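PDB 3S5Q: putative glycosylhydrolase from Parabacteroides distasonis, which probably acts as a glycoside hydrolase of the 3-keto-disaccharide hydrolase family, with a concanavalin A-like lectin/glucanase fold, though its substrate is not established. Local coordinates for residues G43-T48 with R207-K212; E60-D65 with V79-D84; E94-D99 with P103-Y108; G115-H120 with Q145-E150. All coordinates share one frame; numbering follows the deposited sequence.

Contact 1: residues G43-T48 with R207-K212. With EDO (1,2-ethanediol), chain I.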
loop_
_atom_site.group_PDB
_atom_site.type_symbol
_atom_site.label_atom_id
_atom_site.label_comp_id
_atom_site.label_asym_id
_atom_site.label_seq_id
_atom_site.Cartn_x
_atom_site.Cartn_y
_atom_site.Cartn_z
ATOM N N GLY A 43 -8.732 -14.425 10.253
ATOM C CA GLY A 43 -7.770 -13.349 10.329
ATOM C C GLY A 43 -7.244 -12.696 9.043
ATOM O O GLY A 43 -6.435 -11.771 9.129
ATOM N N ILE A 44 -7.697 -13.178 7.884
ATOM C CA ILE A 44 -7.113 -12.845 6.582
ATOM C C ILE A 44 -8.115 -12.067 5.704
ATOM O O ILE A 44 -9.241 -12.503 5.483
ATOM C CB ILE A 44 -6.710 -14.115 5.777
ATOM C CG1 ILE A 44 -5.793 -15.057 6.604
ATOM C CG2 ILE A 44 -6.064 -13.731 4.424
ATOM C CD1 ILE A 44 -4.574 -14.340 7.284
ATOM N N LEU A 45 -7.677 -10.941 5.185
ATOM C CA LEU A 45 -8.539 -10.097 4.351
ATOM C C LEU A 45 -8.189 -10.330 2.871
ATOM O O LEU A 45 -7.030 -10.278 2.486
ATOM C CB LEU A 45 -8.317 -8.652 4.749
ATOM C CG LEU A 45 -9.215 -7.546 4.189
ATOM C CD1 LEU A 45 -10.697 -7.778 4.542
ATOM C CD2 LEU A 45 -8.697 -6.224 4.751
ATOM N N THR A 46 -9.182 -10.621 2.049
ATOM C CA THR A 46 -8.934 -10.893 0.653
ATOM C C THR A 46 -10.107 -10.446 -0.220
ATOM O O THR A 46 -11.241 -10.338 0.251
ATOM C CB THR A 46 -8.592 -12.398 0.426
ATOM O OG1 THR A 46 -8.205 -12.591 -0.930
ATOM C CG2 THR A 46 -9.745 -13.252 0.730
ATOM N N ALA A 47 -9.781 -10.167 -1.482
ATOM C CA ALA A 47 -10.692 -9.608 -2.473
ATOM C C ALA A 47 -10.753 -10.573 -3.678
ATOM O O ALA A 47 -9.743 -11.168 -4.041
ATOM C CB ALA A 47 -10.197 -8.202 -2.898
ATOM N N THR A 48 -11.920 -10.756 -4.279
ATOM C CA THR A 48 -12.005 -11.612 -5.489
ATOM C C THR A 48 -12.310 -10.825 -6.806
ATOM O O THR A 48 -12.518 -11.406 -7.868
ATOM C CB THR A 48 -12.969 -12.780 -5.252
ATOM O OG1 THR A 48 -14.199 -12.276 -4.710
ATOM C CG2 THR A 48 -12.319 -13.853 -4.285
ATOM N N ARG A 207 -3.150 -9.207 6.072
ATOM C CA ARG A 207 -3.416 -9.457 7.479
ATOM C C ARG A 207 -2.688 -8.469 8.386
ATOM O O ARG A 207 -1.769 -7.723 7.960
ATOM C CB ARG A 207 -3.066 -10.890 7.884
ATOM C CG ARG A 207 -1.566 -11.136 8.100
ATOM C CD ARG A 207 -1.243 -12.633 8.286
ATOM N NE ARG A 207 0.182 -12.790 8.586
ATOM C CZ ARG A 207 0.765 -13.888 9.041
ATOM N NH1 ARG A 207 0.069 -14.995 9.286
ATOM N NH2 ARG A 207 2.067 -13.873 9.242
ATOM N N ASN A 208 -3.118 -8.484 9.651
ATOM C CA ASN A 208 -2.525 -7.637 10.685
ATOM C C ASN A 208 -2.320 -6.169 10.268
ATOM O O ASN A 208 -1.243 -5.591 10.470
ATOM C CB ASN A 208 -1.195 -8.214 11.204
ATOM C CG ASN A 208 -0.897 -7.732 12.635
ATOM O OD1 ASN A 208 -1.809 -7.299 13.342
ATOM N ND2 ASN A 208 0.350 -7.831 13.061
ATOM N N ILE A 209 -3.361 -5.587 9.691
ATOM C CA ILE A 209 -3.338 -4.185 9.249
ATOM C C ILE A 209 -3.639 -3.300 10.448
ATOM O O ILE A 209 -4.745 -3.333 10.978
ATOM C CB ILE A 209 -4.389 -3.853 8.139
ATOM C CG1 ILE A 209 -4.291 -4.814 6.935
ATOM C CG2 ILE A 209 -4.217 -2.384 7.667
ATOM C CD1 ILE A 209 -5.549 -4.864 6.057
ATOM N N GLN A 210 -2.669 -2.484 10.832
ATOM C CA GLN A 210 -2.734 -1.738 12.069
ATOM C C GLN A 210 -2.314 -0.276 11.820
ATOM O O GLN A 210 -1.563 0.011 10.898
ATOM C CB GLN A 210 -1.770 -2.375 13.078
ATOM C CG GLN A 210 -2.083 -3.838 13.416
ATOM C CD GLN A 210 -2.162 -4.039 14.878
ATOM O OE1 GLN A 210 -2.582 -3.134 15.576
ATOM N NE2 GLN A 210 -1.768 -5.206 15.363
ATOM N N LEU A 211 -2.796 0.635 12.645
ATOM C CA LEU A 211 -2.498 2.035 12.412
ATOM C C LEU A 211 -2.185 2.730 13.720
ATOM O O LEU A 211 -2.913 2.547 14.732
ATOM C CB LEU A 211 -3.668 2.742 11.686
ATOM C CG LEU A 211 -3.480 4.234 11.322
ATOM C CD1 LEU A 211 -4.237 4.611 10.062
ATOM C CD2 LEU A 211 -3.935 5.173 12.564
ATOM N N LYS A 212 -1.108 3.522 13.662
ATOM C CA LYS A 212 -0.650 4.333 14.765
ATOM C C LYS A 212 -0.921 5.781 14.388
ATOM O O LYS A 212 -0.451 6.264 13.379
ATOM C CB LYS A 212 0.846 4.077 15.032
ATOM C CG LYS A 212 1.590 5.112 15.936
ATOM C CD LYS A 212 0.990 5.274 17.344
ATOM C CE LYS A 212 1.689 6.349 18.170
ATOM N NZ LYS A 212 1.034 6.648 19.478
HETATM C C1 EDO I . -6.542 -6.541 10.511
HETATM O O1 EDO I . -6.080 -6.962 9.220
HETATM C C2 EDO I . -7.734 -5.612 10.326
HETATM O O2 EDO I . -7.342 -4.231 10.464
HETATM O O HOH W 1 -5.732 -9.473 10.306
#

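Contact 2: residues E60-D65 with V79-D84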
loop_
_atom_site.group_PDB
_atom_site.type_symbol
_atom_site.label_atom_id
_atom_site.label_comp_id
_atom_site.label_asym_id
_atom_site.label_seq_id
_atom_site.Cartn_x
_atom_site.Cartn_y
_atom_site.Cartn_z
ATOM N N GLU A 60 -4.693 11.333 8.767
ATOM C CA GLU A 60 -3.460 12.070 8.486
ATOM C C GLU A 60 -2.428 11.767 9.605
ATOM O O GLU A 60 -2.786 11.288 10.676
ATOM C CB GLU A 60 -3.733 13.575 8.418
ATOM C CG GLU A 60 -4.305 14.126 9.677
ATOM C CD GLU A 60 -4.591 15.615 9.591
ATOM O OE1 GLU A 60 -4.072 16.248 8.627
ATOM O OE2 GLU A 60 -5.285 16.130 10.525
ATOM N N ASN A 61 -1.157 12.012 9.336
ATOM C CA ASN A 61 -0.112 11.881 10.339
ATOM C C ASN A 61 -0.159 10.536 11.042
ATOM O O ASN A 61 -0.432 10.447 12.240
ATOM C CB ASN A 61 -0.222 13.053 11.309
ATOM C CG ASN A 61 0.023 14.349 10.627
ATOM O OD1 ASN A 61 0.955 14.452 9.813
ATOM N ND2 ASN A 61 -0.806 15.369 10.928
ATOM N N PHE A 62 0.036 9.487 10.253
ATOM C CA PHE A 62 -0.107 8.087 10.721
ATOM C C PHE A 62 0.989 7.173 10.211
ATOM O O PHE A 62 1.759 7.517 9.288
ATOM C CB PHE A 62 -1.483 7.469 10.307
ATOM C CG PHE A 62 -1.697 7.405 8.808
ATOM C CD1 PHE A 62 -1.258 6.311 8.076
ATOM C CD2 PHE A 62 -2.351 8.429 8.130
ATOM C CE1 PHE A 62 -1.403 6.261 6.715
ATOM C CE2 PHE A 62 -2.537 8.388 6.744
ATOM C CZ PHE A 62 -2.064 7.282 6.026
ATOM N N ILE A 63 1.055 6.010 10.844
ATOM C CA ILE A 63 1.881 4.900 10.387
ATOM C C ILE A 63 0.956 3.699 10.225
ATOM O O ILE A 63 0.288 3.274 11.174
ATOM C CB ILE A 63 3.025 4.511 11.356
ATOM C CG1 ILE A 63 3.875 5.734 11.728
ATOM C CG2 ILE A 63 3.900 3.427 10.695
ATOM C CD1 ILE A 63 4.792 5.532 12.992
ATOM N N LEU A 64 0.928 3.199 9.007
ATOM C CA LEU A 64 0.114 2.057 8.620
ATOM C C LEU A 64 1.080 0.886 8.431
ATOM O O LEU A 64 2.044 0.946 7.622
ATOM C CB LEU A 64 -0.680 2.383 7.358
ATOM C CG LEU A 64 -1.636 1.308 6.793
ATOM C CD1 LEU A 64 -2.831 1.007 7.659
ATOM C CD2 LEU A 64 -2.088 1.741 5.424
ATOM N N ASP A 65 0.834 -0.164 9.209
ATOM C CA ASP A 65 1.707 -1.357 9.269
ATOM C C ASP A 65 0.841 -2.552 8.894
ATOM O O ASP A 65 -0.152 -2.828 9.547
ATOM C CB ASP A 65 2.270 -1.464 10.696
ATOM C CG ASP A 65 3.358 -2.540 10.861
ATOM O OD1 ASP A 65 3.237 -3.623 10.283
ATOM O OD2 ASP A 65 4.326 -2.298 11.634
ATOM N N VAL A 79 -3.860 2.607 -0.778
ATOM C CA VAL A 79 -4.212 3.934 -1.192
ATOM C C VAL A 79 -4.324 4.845 0.047
ATOM O O VAL A 79 -5.031 4.538 1.009
ATOM C CB VAL A 79 -5.548 3.882 -1.982
ATOM C CG1 VAL A 79 -6.011 5.316 -2.401
ATOM C CG2 VAL A 79 -5.444 2.918 -3.221
ATOM N N ILE A 80 -3.613 5.964 0.037
ATOM C CA ILE A 80 -3.695 6.905 1.144
ATOM C C ILE A 80 -4.112 8.279 0.615
ATOM O O ILE A 80 -4.119 8.516 -0.598
ATOM C CB ILE A 80 -2.378 6.976 1.936
ATOM C CG1 ILE A 80 -1.234 7.552 1.060
ATOM C CG2 ILE A 80 -2.057 5.579 2.529
ATOM C CD1 ILE A 80 0.090 7.909 1.763
ATOM N N TYR A 81 -4.522 9.130 1.540
ATOM C CA TYR A 81 -4.890 10.497 1.246
ATOM C C TYR A 81 -6.010 10.570 0.187
ATOM O O TYR A 81 -6.005 11.447 -0.675
ATOM C CB TYR A 81 -3.663 11.248 0.792
ATOM C CG TYR A 81 -2.508 11.347 1.788
ATOM C CD1 TYR A 81 -2.654 11.026 3.146
ATOM C CD2 TYR A 81 -1.298 11.936 1.388
ATOM C CE1 TYR A 81 -1.596 11.199 4.055
ATOM C CE2 TYR A 81 -0.260 12.118 2.274
ATOM C CZ TYR A 81 -0.409 11.755 3.601
ATOM O OH TYR A 81 0.643 11.962 4.457
ATOM N N CYS A 82 -6.959 9.636 0.245
ATOM C CA CYS A 82 -8.054 9.618 -0.743
ATOM C C CYS A 82 -9.151 10.594 -0.363
ATOM O O CYS A 82 -9.787 10.464 0.677
ATOM C CB CYS A 82 -8.660 8.228 -0.890
ATOM S SG CYS A 82 -9.922 8.174 -2.184
ATOM N N THR A 83 -9.393 11.570 -1.215
ATOM C CA THR A 83 -10.419 12.572 -0.920
ATOM C C THR A 83 -11.757 12.265 -1.604
ATOM O O THR A 83 -12.748 12.970 -1.372
ATOM C CB THR A 83 -9.896 13.951 -1.363
ATOM O OG1 THR A 83 -9.558 13.869 -2.746
ATOM C CG2 THR A 83 -8.664 14.302 -0.541
ATOM N N ASP A 84 -11.766 11.269 -2.502
ATOM C CA ASP A 84 -12.986 10.889 -3.239
ATOM C C ASP A 84 -12.880 9.423 -3.571
ATOM O O ASP A 84 -12.121 9.036 -4.458
ATOM C CB ASP A 84 -13.133 11.714 -4.509
ATOM C CG ASP A 84 -14.463 11.478 -5.232
ATOM O OD1 ASP A 84 -15.027 10.346 -5.220
ATOM O OD2 ASP A 84 -14.926 12.457 -5.853
HETATM O O HOH W 2 -0.566 13.115 6.659
#

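Contact 3: residues E94-D99 with P103-Y108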
loop_
_atom_site.group_PDB
_atom_site.type_symbol
_atom_site.label_atom_id
_atom_site.label_comp_id
_atom_site.label_asym_id
_atom_site.label_seq_id
_atom_site.Cartn_x
_atom_site.Cartn_y
_atom_site.Cartn_z
ATOM N N GLU A 94 -1.311 6.231 -4.340
ATOM C CA GLU A 94 -1.203 4.788 -4.212
ATOM C C GLU A 94 0.236 4.299 -4.062
ATOM O O GLU A 94 1.134 4.727 -4.798
ATOM C CB GLU A 94 -1.861 4.065 -5.359
ATOM C CG GLU A 94 -2.019 2.567 -5.039
ATOM C CD GLU A 94 -2.802 1.763 -6.042
ATOM O OE1 GLU A 94 -2.827 2.152 -7.221
ATOM O OE2 GLU A 94 -3.373 0.710 -5.625
ATOM N N ILE A 95 0.412 3.393 -3.087
ATOM C CA ILE A 95 1.623 2.628 -2.867
ATOM C C ILE A 95 1.360 1.282 -3.535
ATOM O O ILE A 95 0.434 0.588 -3.169
ATOM C CB ILE A 95 1.890 2.423 -1.402
ATOM C CG1 ILE A 95 1.896 3.765 -0.660
ATOM C CG2 ILE A 95 3.200 1.679 -1.152
ATOM C CD1 ILE A 95 2.630 4.876 -1.360
ATOM N N GLN A 96 2.164 0.948 -4.529
ATOM C CA GLN A 96 1.990 -0.295 -5.305
ATOM C C GLN A 96 2.260 -1.569 -4.488
ATOM O O GLN A 96 3.185 -1.638 -3.662
ATOM C CB GLN A 96 2.949 -0.265 -6.500
ATOM C CG GLN A 96 2.912 -1.483 -7.495
ATOM C CD GLN A 96 1.662 -1.541 -8.333
ATOM O OE1 GLN A 96 0.578 -1.250 -7.841
ATOM N NE2 GLN A 96 1.796 -1.927 -9.628
ATOM N N ILE A 97 1.493 -2.619 -4.775
ATOM C CA ILE A 97 1.846 -3.954 -4.292
ATOM C C ILE A 97 1.823 -4.783 -5.526
ATOM O O ILE A 97 0.849 -4.737 -6.235
ATOM C CB ILE A 97 0.840 -4.514 -3.272
ATOM C CG1 ILE A 97 0.943 -3.724 -1.984
ATOM C CG2 ILE A 97 1.095 -6.045 -3.035
ATOM C CD1 ILE A 97 -0.152 -4.012 -0.986
ATOM N N ALA A 98 2.936 -5.445 -5.826
ATOM C CA ALA A 98 3.029 -6.304 -7.019
ATOM C C ALA A 98 4.005 -7.410 -6.758
ATOM O O ALA A 98 4.954 -7.257 -5.977
ATOM C CB ALA A 98 3.479 -5.493 -8.271
ATOM N N ASP A 99 3.765 -8.548 -7.402
ATOM C CA ASP A 99 4.733 -9.618 -7.431
ATOM C C ASP A 99 5.774 -9.253 -8.463
ATOM O O ASP A 99 5.657 -9.692 -9.621
ATOM C CB ASP A 99 4.088 -10.963 -7.806
ATOM C CG ASP A 99 5.139 -12.079 -8.098
ATOM O OD1 ASP A 99 6.235 -12.083 -7.491
ATOM O OD2 ASP A 99 4.870 -12.960 -8.947
ATOM N N PRO A 103 8.124 -12.055 -14.552
ATOM C CA PRO A 103 8.986 -11.414 -15.550
ATOM C C PRO A 103 8.291 -10.286 -16.295
ATOM O O PRO A 103 8.951 -9.421 -16.858
ATOM C CB PRO A 103 9.305 -12.578 -16.523
ATOM C CG PRO A 103 8.147 -13.452 -16.399
ATOM C CD PRO A 103 7.846 -13.456 -14.939
ATOM N N GLU A 104 6.966 -10.343 -16.310
ATOM C CA GLU A 104 6.108 -9.319 -16.835
ATOM C C GLU A 104 6.501 -7.952 -16.310
ATOM O O GLU A 104 6.518 -6.985 -17.085
ATOM C CB GLU A 104 4.672 -9.639 -16.403
ATOM C CG GLU A 104 3.578 -8.663 -16.818
ATOM C CD GLU A 104 2.237 -9.357 -17.174
ATOM O OE1 GLU A 104 2.242 -10.538 -17.648
ATOM O OE2 GLU A 104 1.188 -8.700 -16.997
ATOM N N TRP A 105 6.795 -7.864 -14.999
ATOM C CA TRP A 105 7.145 -6.577 -14.364
ATOM C C TRP A 105 8.419 -5.905 -14.906
ATOM O O TRP A 105 8.601 -4.718 -14.703
ATOM C CB TRP A 105 7.183 -6.700 -12.832
ATOM C CG TRP A 105 5.815 -6.712 -12.274
ATOM C CD1 TRP A 105 5.126 -7.792 -11.804
ATOM C CD2 TRP A 105 4.918 -5.597 -12.192
ATOM N NE1 TRP A 105 3.855 -7.418 -11.418
ATOM C CE2 TRP A 105 3.703 -6.075 -11.645
ATOM C CE3 TRP A 105 5.026 -4.233 -12.526
ATOM C CZ2 TRP A 105 2.612 -5.240 -11.417
ATOM C CZ3 TRP A 105 3.927 -3.408 -12.302
ATOM C CH2 TRP A 105 2.746 -3.917 -11.743
ATOM N N GLN A 106 9.265 -6.662 -15.615
ATOM C CA GLN A 106 10.437 -6.130 -16.335
ATOM C C GLN A 106 10.028 -5.305 -17.596
ATOM O O GLN A 106 10.859 -4.646 -18.232
ATOM C CB GLN A 106 11.353 -7.326 -16.719
ATOM C CG GLN A 106 12.803 -7.015 -17.135
ATOM C CD GLN A 106 13.598 -6.176 -16.106
ATOM O OE1 GLN A 106 13.461 -6.339 -14.872
ATOM N NE2 GLN A 106 14.447 -5.278 -16.627
ATOM N N SER A 107 8.746 -5.363 -17.953
ATOM C CA SER A 107 8.182 -4.600 -19.060
ATOM C C SER A 107 7.697 -3.211 -18.621
ATOM O O SER A 107 7.274 -2.410 -19.484
ATOM C CB SER A 107 6.988 -5.352 -19.672
ATOM O OG SER A 107 7.410 -6.453 -20.466
ATOM N N TYR A 108 7.746 -2.927 -17.313
ATOM C CA TYR A 108 7.247 -1.654 -16.744
ATOM C C TYR A 108 8.355 -0.902 -16.008
ATOM O O TYR A 108 9.284 -1.509 -15.435
ATOM C CB TYR A 108 6.066 -1.895 -15.760
ATOM C CG TYR A 108 4.962 -2.662 -16.470
ATOM C CD1 TYR A 108 4.051 -2.004 -17.291
ATOM C CD2 TYR A 108 4.911 -4.050 -16.419
ATOM C CE1 TYR A 108 3.061 -2.701 -17.989
ATOM C CE2 TYR A 108 3.934 -4.774 -17.142
ATOM C CZ TYR A 108 3.009 -4.081 -17.915
ATOM O OH TYR A 108 2.047 -4.763 -18.629
#

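Contact 4: residues G115-H120 with Q145-E150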
loop_
_atom_site.group_PDB
_atom_site.type_symbol
_atom_site.label_atom_id
_atom_site.label_comp_id
_atom_site.label_asym_id
_atom_site.label_seq_id
_atom_site.Cartn_x
_atom_site.Cartn_y
_atom_site.Cartn_z
ATOM N N GLY A 115 5.996 -1.359 -3.785
ATOM C CA GLY A 115 6.546 -0.401 -2.828
ATOM C C GLY A 115 6.683 1.011 -3.360
ATOM O O GLY A 115 6.952 1.960 -2.593
ATOM N N SER A 116 6.476 1.180 -4.668
ATOM C CA SER A 116 6.600 2.502 -5.266
ATOM C C SER A 116 5.438 3.374 -4.812
ATOM O O SER A 116 4.341 2.874 -4.505
ATOM C CB SER A 116 6.614 2.422 -6.796
ATOM O OG SER A 116 5.405 1.884 -7.296
ATOM N N ILE A 117 5.681 4.683 -4.768
ATOM C CA ILE A 117 4.610 5.665 -4.795
ATOM C C ILE A 117 4.322 5.640 -6.286
ATOM O O ILE A 117 5.081 6.180 -7.106
ATOM C CB ILE A 117 5.085 7.022 -4.303
ATOM C CG1 ILE A 117 5.444 6.932 -2.806
ATOM C CG2 ILE A 117 4.023 8.143 -4.564
ATOM C CD1 ILE A 117 6.259 8.092 -2.303
ATOM N N TYR A 118 3.299 4.882 -6.640
ATOM C CA TYR A 118 3.052 4.436 -8.017
ATOM C C TYR A 118 3.134 5.605 -9.024
ATOM O O TYR A 118 2.462 6.603 -8.857
ATOM C CB TYR A 118 1.673 3.734 -8.096
ATOM C CG TYR A 118 1.330 3.268 -9.471
ATOM C CD1 TYR A 118 1.922 2.130 -9.993
ATOM C CD2 TYR A 118 0.423 3.973 -10.273
ATOM C CE1 TYR A 118 1.659 1.698 -11.243
ATOM C CE2 TYR A 118 0.126 3.519 -11.582
ATOM C CZ TYR A 118 0.754 2.378 -12.051
ATOM O OH TYR A 118 0.496 1.884 -13.323
ATOM N N GLY A 119 3.972 5.444 -10.054
ATOM C CA GLY A 119 4.073 6.418 -11.162
ATOM C C GLY A 119 4.887 7.667 -10.838
ATOM O O GLY A 119 5.118 8.500 -11.741
ATOM N N HIS A 120 5.370 7.772 -9.587
ATOM C CA HIS A 120 6.091 8.937 -9.091
ATOM C C HIS A 120 7.495 8.671 -8.525
ATOM O O HIS A 120 8.421 9.459 -8.766
ATOM C CB HIS A 120 5.227 9.698 -8.020
ATOM C CG HIS A 120 3.914 10.204 -8.577
ATOM N ND1 HIS A 120 2.865 9.359 -8.910
ATOM C CD2 HIS A 120 3.501 11.463 -8.892
ATOM C CE1 HIS A 120 1.869 10.079 -9.408
ATOM N NE2 HIS A 120 2.219 11.365 -9.388
ATOM N N GLN A 145 3.382 15.927 3.998
ATOM C CA GLN A 145 3.999 15.704 2.690
ATOM C C GLN A 145 5.193 14.728 2.675
ATOM O O GLN A 145 5.650 14.315 1.595
ATOM C CB GLN A 145 4.388 17.021 2.073
ATOM C CG GLN A 145 3.212 17.926 1.761
ATOM C CD GLN A 145 3.637 19.179 0.999
ATOM O OE1 GLN A 145 4.398 20.011 1.513
ATOM N NE2 GLN A 145 3.133 19.327 -0.231
ATOM N N GLN A 146 5.612 14.266 3.849
ATOM C CA GLN A 146 6.733 13.328 3.960
ATOM C C GLN A 146 6.232 11.886 4.011
ATOM O O GLN A 146 5.536 11.503 4.945
ATOM C CB GLN A 146 7.604 13.718 5.184
ATOM C CG GLN A 146 8.901 12.884 5.321
ATOM C CD GLN A 146 9.787 12.940 4.064
ATOM O OE1 GLN A 146 10.059 14.019 3.529
ATOM N NE2 GLN A 146 10.235 11.778 3.603
ATOM N N ILE A 147 6.554 11.113 2.973
ATOM C CA ILE A 147 6.091 9.737 2.826
ATOM C C ILE A 147 7.306 8.819 2.925
ATOM O O ILE A 147 8.264 9.029 2.217
ATOM C CB ILE A 147 5.395 9.483 1.482
ATOM C CG1 ILE A 147 4.281 10.536 1.239
ATOM C CG2 ILE A 147 4.892 8.005 1.399
ATOM C CD1 ILE A 147 3.313 10.722 2.430
ATOM N N ASP A 148 7.246 7.836 3.816
ATOM C CA ASP A 148 8.300 6.840 3.964
ATOM C C ASP A 148 7.722 5.446 3.942
ATOM O O ASP A 148 6.734 5.182 4.598
ATOM C CB ASP A 148 9.099 7.100 5.231
ATOM C CG ASP A 148 9.995 8.329 5.093
ATOM O OD1 ASP A 148 11.111 8.190 4.522
ATOM O OD2 ASP A 148 9.559 9.424 5.504
ATOM N N ILE A 149 8.333 4.587 3.129
ATOM C CA ILE A 149 7.876 3.216 2.964
ATOM C C ILE A 149 8.986 2.241 3.347
ATOM O O ILE A 149 10.112 2.318 2.841
ATOM C CB ILE A 149 7.412 2.952 1.511
ATOM C CG1 ILE A 149 6.277 3.934 1.150
ATOM C CG2 ILE A 149 6.982 1.492 1.350
ATOM C CD1 ILE A 149 6.078 4.110 -0.305
ATOM N N GLU A 150 8.640 1.318 4.235
ATOM C CA GLU A 150 9.493 0.254 4.693
ATOM C C GLU A 150 8.890 -1.035 4.163
ATOM O O GLU A 150 7.675 -1.220 4.231
ATOM C CB GLU A 150 9.493 0.214 6.232
ATOM C CG GLU A 150 10.538 -0.709 6.819
ATOM C CD GLU A 150 11.831 0.023 7.018
ATOM O OE1 GLU A 150 11.848 1.254 6.720
ATOM O OE2 GLU A 150 12.811 -0.620 7.476
#

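Contact 1: residues G43-T48 with R207-K212
Gly43 O, which packs against Arg207 CB, is held by a water that donates to it at 2.7 Å. The same water accepts from Asn208 N at 2.9 Å and is also bonded to O1 of a 1,2-ethanediol, probably left from crystallisation. The diol runs on along the strand: Ile209 N donates to its O1 at 171°, nearly straight, and its O2 donates to Ile209 O over 2.8 Å. Two side-chain pairs lie on opposite faces of the sheet. On one, Ile44 CD1 lies 3.8 Å from CB in the aliphatic stem of Arg207, the two side chains running side by side. With CG of Arg207 set between its backbone N and carbonyl carbon (chi1 78°), the extended chain carries the guanidinium past Ile44 to a salt bridge with Glu67 and a cation-pi contact with Trp135. On the other face Leu45 and Ile209 cross at about a right angle, CD2 of Leu45 being 3.7 Å from CD1 of Ile209, and both touch Leu195 of the second sheet. The contact therefore mixes a direct apolar join with an indirect polar one: where strand 44-47 diverges from strand 204-213, a water joins backbone groups of both segments.

Contact 2: residues E60-D65 with V79-D84
Phe62 presents the rim of its ring to Ile80, with CZ 3.9 Å from Ile80 CG2 and that methyl close to the ring plane. Beside it, Phe62 CE2 meets Tyr81 CE1 at 4.0 Å, the two aromatic side chains inclined to one another without stacking. Ile80 serves both rings: while CG2 abuts Phe62, CD1 sits over the centre of the Tyr81 ring. Phe62 is able to reach across because its CG stands between the backbone N and the carbonyl carbon (chi1 61°), a rotamer that swings the ring over its own backbone, so that Glu60 CA and Leu64 N also border its edge. A polar layer lies next outward. One water accepts from Asn61 N at 3.0 Å and donates to Tyr81 OH at 2.8 Å, bridging the segments where no direct hydrogen bond exists; the phenol is held a second time by Gly144 O, which should limit the tyrosine's freedom to swing. Two backbone irregularities accompany this placement. Asn61 and Phe62 both face Ala142 in a G1 beta bulge, and the chain turns a corner at Tyr81, whose phi is 57°. Phe62 also packs on Leu211 and Ala142, from the strands that flank its own, and Tyr81 rests on Ala142 as well. The cluster thus lies in the interior of the beta sandwich, between strand 62-70, paired with 135-143 and 204-213 in one sheet, and strand 75-82, paired with 93-98 and 192-195 in the other.

Contact 3: residues E94-D99 with P103-Y108
Trp105 drives its indole against one side of strand 93-98, and there the packing is close, with Trp105, Ala98 and Gln96 all buried. Ala98 CB sits above the indole plane, displaced toward the rim and a crowded 3.3 Å from Trp105 CZ2. At the far end of the ring, Gln96 NE2 comes within 3.1 Å of Trp105 CH2, a doubtfully short approach, its amide standing almost perpendicular to the indole, at 89°. A bend at chi2 (70°) brings the amide there, and NE2 has a weak hydrogen bond to Trp112 O besides. At the five-membered ring, Asp99 O lies near Trp105 CD1, at a separation too short to be trusted, and makes no hydrogen bond with the indole nitrogen, for which the angle is poor. Separately, the Asp99 carboxylate accepts from Asn73 N through OD2. By contrast, the outer side is loose: Pro103, Glu104, Gln106 and Ser107 are exposed, and their 3-10 turn is held by its own backbone bonds, such as Gln106 N to Pro103 O at 3.0 Å. Ile97 points the other way, onto Phe68 and Phe206 of the opposing sheet. Trp105 therefore covers the outer surface of an edge strand, where the long loop after strand 93-98 lies against one layer of the concanavalin A-like beta sandwich.

Contact 4: residues G115-H120 with Q145-E150
Ile117 straddles two residues of strand 146-151, Ile147 and Ile149, which lie two apart and face it from the same side of that strand. CD1 of Ile117 is 3.9 Å from Ile147 CG2, and its CG1 is 3.8 Å from Ile149 CD1 in the conformer given, one of two, so that contact is less certain. With CG1 of Ile117 anti to its carbonyl carbon (chi1 -66°) and the chain extended beyond, the terminal methyl is carried on to Ile147. In the same conformer Ile149 CD1 also approaches Gly115 O, a buried carbonyl oxygen with no hydrogen-bonding partner in the model. In the concanavalin A-like sandwich this is a junction between layers: the loop runs alongside edge strand 93-98, bonded through the backbone of Gly115, Ser116 and Tyr118, while strand 146-151 belongs to the facing sheet. Ile95 adds to the apolar cluster from that edge strand, and Ala159 from strand 154-160. The loop holds its own shape beyond Ile117. His120 N bonds to Ile117 O at 3.0 Å, and His120 ND1 donates to Tyr118 O at 2.8 Å, with the acceptor in the imidazole plane; the His120 ring stacks on Tyr184. Across strand 146-151, on the face turned from the loop, Gln146 NE2 donates to the syn side of Asp148 OD2 over 3.1 Å, though well out of the carboxylate plane, while Asp148 OD1 is bonded to Ser158 and His155.

Residues 43-48 come first along the chain and meet residues 207-212 near the C terminus, so contact 1 closes a loop of 158 residues in which the other three are nested. Those follow in series without crossing: contact 2 closes the connection from strand 62-70 to strand 75-82, contact 3 a short turn after strand 93-98, and contact 4 the longer path to strand 146-151. Contacts 1 and 2 meet through backbone pairing of 204-213 with 62-70. Contacts 3 and 4 share the edge of the five-stranded sheet, where Gln96 O bonds to Gly115 N, while Tyr81 touches Ile147 between contacts 2 and 4. Contact 1 ties neighbouring strands within one sheet, whereas contacts 2 and 4 join the two layers.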